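Local coordinates for protein glutathione S-transferase domain (Xanthobacter autotrophicus, PDB 4HZ2) that binds glutathione and probably acts as a glutathione S-transferase, at residues B[35-40]-B[75-80]; B[90-95]-B[180-185]. One frame throughout, in Å; residues are numbered along the deposited sequence. Where two conformers were deposited one is given.

Contact 1: B[35-40]-B[75-80]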
loop_
_atom_site.group_PDB
_atom_site.type_symbol
_atom_site.label_atom_id
_atom_site.label_comp_id
_atom_site.label_asym_id
_atom_site.label_seq_id
_atom_site.Cartn_x
_atom_site.Cartn_y
_atom_site.Cartn_z
ATOM N N TRP B 35 -5.937 -6.840 -13.546
ATOM C CA TRP B 35 -5.044 -7.812 -14.154
ATOM C C TRP B 35 -4.319 -8.661 -13.076
ATOM O O TRP B 35 -4.126 -9.875 -13.269
ATOM C CB TRP B 35 -4.042 -7.121 -15.111
ATOM C CG TRP B 35 -2.977 -8.012 -15.646
ATOM C CD1 TRP B 35 -2.979 -8.692 -16.848
ATOM C CD2 TRP B 35 -1.724 -8.320 -15.014
ATOM N NE1 TRP B 35 -1.810 -9.416 -16.983
ATOM C CE2 TRP B 35 -1.021 -9.195 -15.877
ATOM C CE3 TRP B 35 -1.134 -7.955 -13.791
ATOM C CZ2 TRP B 35 0.245 -9.699 -15.560
ATOM C CZ3 TRP B 35 0.129 -8.458 -13.477
ATOM C CH2 TRP B 35 0.803 -9.318 -14.363
ATOM N N LYS B 36 -3.884 -8.032 -11.969
ATOM C CA LYS B 36 -3.174 -8.777 -10.910
ATOM C C LYS B 36 -4.033 -9.951 -10.450
ATOM O O LYS B 36 -3.533 -11.071 -10.270
ATOM C CB LYS B 36 -2.875 -7.920 -9.675
ATOM C CG LYS B 36 -1.884 -6.770 -9.935
ATOM C CD LYS B 36 -1.904 -5.788 -8.776
ATOM C CE LYS B 36 -1.059 -4.546 -8.979
ATOM N NZ LYS B 36 -1.207 -3.624 -7.810
ATOM N N ALA B 37 -5.314 -9.660 -10.225
ATOM C CA ALA B 37 -6.222 -10.673 -9.691
ATOM C C ALA B 37 -6.419 -11.789 -10.721
ATOM O O ALA B 37 -6.287 -12.977 -10.385
ATOM C CB ALA B 37 -7.581 -10.082 -9.278
ATOM N N ALA B 38 -6.750 -11.432 -11.964
ATOM C CA ALA B 38 -6.945 -12.455 -12.993
ATOM C C ALA B 38 -5.665 -13.279 -13.191
ATOM O O ALA B 38 -5.714 -14.524 -13.340
ATOM C CB ALA B 38 -7.406 -11.842 -14.311
ATOM N N GLN B 39 -4.523 -12.596 -13.219
ATOM C CA GLN B 39 -3.284 -13.281 -13.497
ATOM C C GLN B 39 -2.912 -14.285 -12.411
ATOM O O GLN B 39 -2.481 -15.407 -12.726
ATOM C CB GLN B 39 -2.152 -12.248 -13.655
ATOM C CG GLN B 39 -0.804 -12.838 -14.040
ATOM C CD GLN B 39 -0.826 -13.452 -15.441
ATOM O OE1 GLN B 39 -0.611 -12.764 -16.472
ATOM N NE2 GLN B 39 -1.081 -14.745 -15.493
ATOM N N ILE B 40 -3.051 -13.915 -11.129
ATOM C CA ILE B 40 -2.703 -14.890 -10.086
ATOM C C ILE B 40 -3.725 -16.038 -10.025
ATOM O O ILE B 40 -3.358 -17.175 -9.742
ATOM C CB ILE B 40 -2.539 -14.235 -8.693
ATOM C CG1 ILE B 40 -1.807 -15.166 -7.741
ATOM C CG2 ILE B 40 -3.875 -13.747 -8.145
ATOM C CD1 ILE B 40 -0.387 -15.481 -8.175
ATOM N N PRO B 75 -10.153 -4.471 -8.074
ATOM C CA PRO B 75 -10.860 -5.751 -8.165
ATOM C C PRO B 75 -11.462 -6.214 -6.859
ATOM O O PRO B 75 -10.958 -5.907 -5.772
ATOM C CB PRO B 75 -9.754 -6.730 -8.567
ATOM C CG PRO B 75 -8.492 -6.113 -7.986
ATOM C CD PRO B 75 -8.689 -4.640 -8.228
ATOM N N VAL B 76 -12.539 -6.982 -6.984
ATOM C CA VAL B 76 -13.079 -7.741 -5.881
ATOM C C VAL B 76 -13.203 -9.155 -6.426
ATOM O O VAL B 76 -13.650 -9.358 -7.552
ATOM C CB VAL B 76 -14.459 -7.199 -5.431
ATOM C CG1 VAL B 76 -15.139 -8.194 -4.529
ATOM C CG2 VAL B 76 -14.304 -5.856 -4.722
ATOM N N VAL B 77 -12.736 -10.123 -5.659
ATOM C CA VAL B 77 -12.888 -11.527 -6.019
ATOM C C VAL B 77 -13.909 -12.150 -5.060
ATOM O O VAL B 77 -13.755 -12.062 -3.846
ATOM C CB VAL B 77 -11.544 -12.272 -5.924
ATOM C CG1 VAL B 77 -11.726 -13.779 -6.147
ATOM C CG2 VAL B 77 -10.527 -11.664 -6.901
ATOM N N VAL B 78 -14.946 -12.784 -5.601
ATOM C CA VAL B 78 -15.945 -13.413 -4.758
ATOM C C VAL B 78 -15.859 -14.928 -4.933
ATOM O O VAL B 78 -15.945 -15.434 -6.051
ATOM C CB VAL B 78 -17.373 -12.911 -5.070
ATOM C CG1 VAL B 78 -18.368 -13.570 -4.123
ATOM C CG2 VAL B 78 -17.445 -11.389 -4.959
ATOM N N LEU B 79 -15.638 -15.626 -3.822
ATOM C CA LEU B 79 -15.426 -17.083 -3.808
ATOM C C LEU B 79 -16.765 -17.792 -3.928
ATOM O O LEU B 79 -17.816 -17.176 -3.719
ATOM C CB LEU B 79 -14.726 -17.504 -2.509
ATOM C CG LEU B 79 -13.469 -16.734 -2.106
ATOM C CD1 LEU B 79 -12.817 -17.308 -0.847
ATOM C CD2 LEU B 79 -12.492 -16.735 -3.275
ATOM N N ASP B 80 -16.743 -19.085 -4.242
ATOM C CA ASP B 80 -17.988 -19.796 -4.485
ATOM C C ASP B 80 -18.867 -19.843 -3.228
ATOM O O ASP B 80 -20.068 -20.076 -3.312
ATOM C CB ASP B 80 -17.731 -21.203 -5.028
ATOM C CG ASP B 80 -16.756 -21.988 -4.176
ATOM O OD1 ASP B 80 -16.337 -21.476 -3.113
ATOM O OD2 ASP B 80 -16.406 -23.120 -4.573
#
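Ala37 of helix 32-43 meets the start of the inner strand 76-78, and the proline just before it, through a single methyl group: its CB lies 4.1 Å from Pro75 CB and equally 4.1 Å from Val77 CG2. The methyl thus sits between a proline ring and a valine branch that project from alternate residues of the same chain, and the small side chain is consistent with the close backbones, the CA atoms of Ala37 and Pro75 being 6.9 Å apart. On Val77 the touching branch is CG2, set beside the backbone N because CG1 takes the position anti to it (chi1 174°). Pro75 follows a cis peptide bond, the cis-proline that marks the thioredoxin-like domain of glutathione S-transferases, and its ring touches the bound glutathione as well as Ala37. From the residue just before Ala37, Lys36 sends NZ into a polar cluster, with a salt bridge to Glu119 and hydrogen bonds to Asn33, Ser88 and Asn89. Strand 76-78 is held in the sheet by backbone bonds of Val76 to Tyr26 and Val77 to Leu85, while Ile91 of helix 88-96 packs against both Ala37 and Val77, so that two helices share this side of the sheet.

Contact 2: B[90-95]-B[180-185]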
loop_
_atom_site.group_PDB
_atom_site.type_symbol
_atom_site.label_atom_id
_atom_site.label_comp_id
_atom_site.label_asym_id
_atom_site.label_seq_id
_atom_site.Cartn_x
_atom_site.Cartn_y
_atom_site.Cartn_z
ATOM N N ALA B 90 -3.517 -7.716 -1.760
ATOM C CA ALA B 90 -4.024 -8.730 -0.795
ATOM C C ALA B 90 -4.534 -9.944 -1.548
ATOM O O ALA B 90 -4.351 -11.072 -1.095
ATOM C CB ALA B 90 -5.140 -8.146 0.087
ATOM N N ILE B 91 -5.145 -9.731 -2.711
ATOM C CA ILE B 91 -5.594 -10.869 -3.554
ATOM C C ILE B 91 -4.375 -11.669 -4.059
ATOM O O ILE B 91 -4.365 -12.904 -4.082
ATOM C CB ILE B 91 -6.465 -10.372 -4.715
ATOM C CG1 ILE B 91 -7.798 -9.860 -4.153
ATOM C CG2 ILE B 91 -6.712 -11.473 -5.762
ATOM C CD1 ILE B 91 -8.566 -8.936 -5.081
ATOM N N LEU B 92 -3.298 -10.969 -4.432
ATOM C CA LEU B 92 -2.083 -11.677 -4.816
ATOM C C LEU B 92 -1.563 -12.524 -3.663
ATOM O O LEU B 92 -1.208 -13.678 -3.857
ATOM C CB LEU B 92 -0.966 -10.697 -5.208
ATOM C CG LEU B 92 -1.035 -9.967 -6.577
ATOM C CD1 LEU B 92 0.030 -8.859 -6.735
ATOM C CD2 LEU B 92 -1.037 -10.975 -7.761
ATOM N N LEU B 93 -1.502 -11.947 -2.469
ATOM C CA LEU B 93 -1.040 -12.679 -1.289
ATOM C C LEU B 93 -1.946 -13.847 -0.947
ATOM O O LEU B 93 -1.480 -14.863 -0.464
ATOM C CB LEU B 93 -0.917 -11.736 -0.080
ATOM C CG LEU B 93 0.277 -10.773 -0.107
ATOM C CD1 LEU B 93 0.015 -9.620 0.865
ATOM C CD2 LEU B 93 1.535 -11.553 0.283
ATOM N N HIS B 94 -3.236 -13.705 -1.203
ATOM C CA HIS B 94 -4.164 -14.736 -0.740
ATOM C C HIS B 94 -4.021 -16.009 -1.577
ATOM O O HIS B 94 -3.950 -17.149 -1.042
ATOM C CB HIS B 94 -5.608 -14.214 -0.863
ATOM C CG HIS B 94 -6.632 -15.217 -0.447
ATOM N ND1 HIS B 94 -7.003 -15.385 0.870
ATOM C CD2 HIS B 94 -7.338 -16.131 -1.167
ATOM C CE1 HIS B 94 -7.923 -16.342 0.943
ATOM N NE2 HIS B 94 -8.129 -16.824 -0.273
ATOM N N PHE B 95 -4.044 -15.822 -2.899
ATOM C CA PHE B 95 -3.940 -16.956 -3.828
ATOM C C PHE B 95 -2.538 -17.500 -4.068
ATOM O O PHE B 95 -2.389 -18.644 -4.480
ATOM C CB PHE B 95 -4.639 -16.633 -5.143
ATOM C CG PHE B 95 -6.121 -16.481 -4.976
ATOM C CD1 PHE B 95 -6.684 -15.212 -4.878
ATOM C CD2 PHE B 95 -6.941 -17.609 -4.820
ATOM C CE1 PHE B 95 -8.035 -15.045 -4.676
ATOM C CE2 PHE B 95 -8.315 -17.450 -4.617
ATOM C CZ PHE B 95 -8.864 -16.157 -4.573
ATOM N N ASP B 180 7.151 -9.339 -8.466
ATOM C CA ASP B 180 7.291 -9.039 -9.894
ATOM C C ASP B 180 5.923 -8.813 -10.535
ATOM O O ASP B 180 5.746 -7.901 -11.336
ATOM C CB ASP B 180 8.076 -10.112 -10.651
ATOM C CG ASP B 180 9.410 -10.402 -10.009
ATOM O OD1 ASP B 180 10.395 -9.625 -10.207
ATOM O OD2 ASP B 180 9.486 -11.364 -9.225
ATOM N N LEU B 181 4.946 -9.671 -10.220
ATOM C CA LEU B 181 3.606 -9.499 -10.791
ATOM C C LEU B 181 3.010 -8.124 -10.430
ATOM O O LEU B 181 2.480 -7.435 -11.308
ATOM C CB LEU B 181 2.650 -10.618 -10.331
ATOM C CG LEU B 181 2.994 -12.064 -10.708
ATOM C CD1 LEU B 181 1.900 -13.053 -10.271
ATOM C CD2 LEU B 181 3.238 -12.168 -12.217
ATOM N N ALA B 182 3.115 -7.734 -9.151
ATOM C CA ALA B 182 2.508 -6.498 -8.695
ATOM C C ALA B 182 3.065 -5.284 -9.443
ATOM O O ALA B 182 2.310 -4.380 -9.789
ATOM C CB ALA B 182 2.650 -6.295 -7.187
ATOM N N LEU B 183 4.380 -5.262 -9.681
ATOM C CA LEU B 183 4.999 -4.111 -10.364
ATOM C C LEU B 183 4.929 -4.239 -11.888
ATOM O O LEU B 183 5.003 -3.227 -12.609
ATOM C CB LEU B 183 6.428 -3.863 -9.858
ATOM C CG LEU B 183 6.397 -3.161 -8.477
ATOM C CD1 LEU B 183 7.586 -3.511 -7.599
ATOM C CD2 LEU B 183 6.215 -1.649 -8.591
ATOM N N PHE B 184 4.753 -5.465 -12.383
ATOM C CA PHE B 184 4.615 -5.676 -13.819
ATOM C C PHE B 184 3.271 -5.134 -14.317
ATOM O O PHE B 184 3.171 -4.609 -15.435
ATOM C CB PHE B 184 4.770 -7.151 -14.150
ATOM C CG PHE B 184 4.661 -7.482 -15.614
ATOM C CD1 PHE B 184 5.803 -7.533 -16.411
ATOM C CD2 PHE B 184 3.409 -7.782 -16.201
ATOM C CE1 PHE B 184 5.716 -7.896 -17.742
ATOM C CE2 PHE B 184 3.327 -8.141 -17.536
ATOM C CZ PHE B 184 4.482 -8.181 -18.308
ATOM N N ALA B 185 2.241 -5.249 -13.468
ATOM C CA ALA B 185 0.861 -4.930 -13.841
ATOM C C ALA B 185 0.768 -3.623 -14.630
ATOM O O ALA B 185 0.202 -3.596 -15.717
ATOM C CB ALA B 185 -0.018 -4.882 -12.582
#
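Leu92 reaches across from helix 88-96 to helix 178-187 and touches it with both methyl branches. Before it in the sequence, Ala90 faces the second subunit, where it packs on Glu114 of that chain, and Ile91 is directed to the sheet side, against Val77. The side chain of Leu92 points to the other helix: CG lies anti to the carbonyl carbon (chi1 -75°), and the extended side chain splits at its end. CD1 bears on Ala182, 3.7 Å from its CB and 3.9 Å from its CA, so it rests against the methyl and the backbone together; CD2 approaches Leu181 CD1 more loosely, at 4.4 Å. The nearest CA atoms, those of Leu92 and Ala182, remain 7.9 Å apart, a separation spanned by the leucine side chain. Leu181 also touches Leu43 of helix 32-43. Leu93 then packs on His113 of the second subunit, and His94 ND1 is hydrogen-bonded to Thr110 OG1 of that same chain. Ile40 and Leu116 extend the apolar surroundings of Leu92 and Ala182. This is the interface characteristic of glutathione S-transferases, where a helix of the thioredoxin-like N-terminal domain packs on the all-helical C-terminal domain.

Both contacts are buried and wholly apolar, yet they join different layers. Contact 1 is internal to the N-terminal domain, setting a helix on a strand beside the glutathione site; contact 2 joins that domain to the C-terminal one through two helices, and its first helix also faces the second subunit. Alanine is the small partner in each, but in contact 1 its methyl fits between proline and valine, whereas in contact 2 it receives a long leucine. Their centres lie about 10 Å apart, and helix 32-43 ties them together: Trp35 CE3 lies 3.5 Å from Ala185 CB, and Lys36 CE 3.5 Å from Ala182 O.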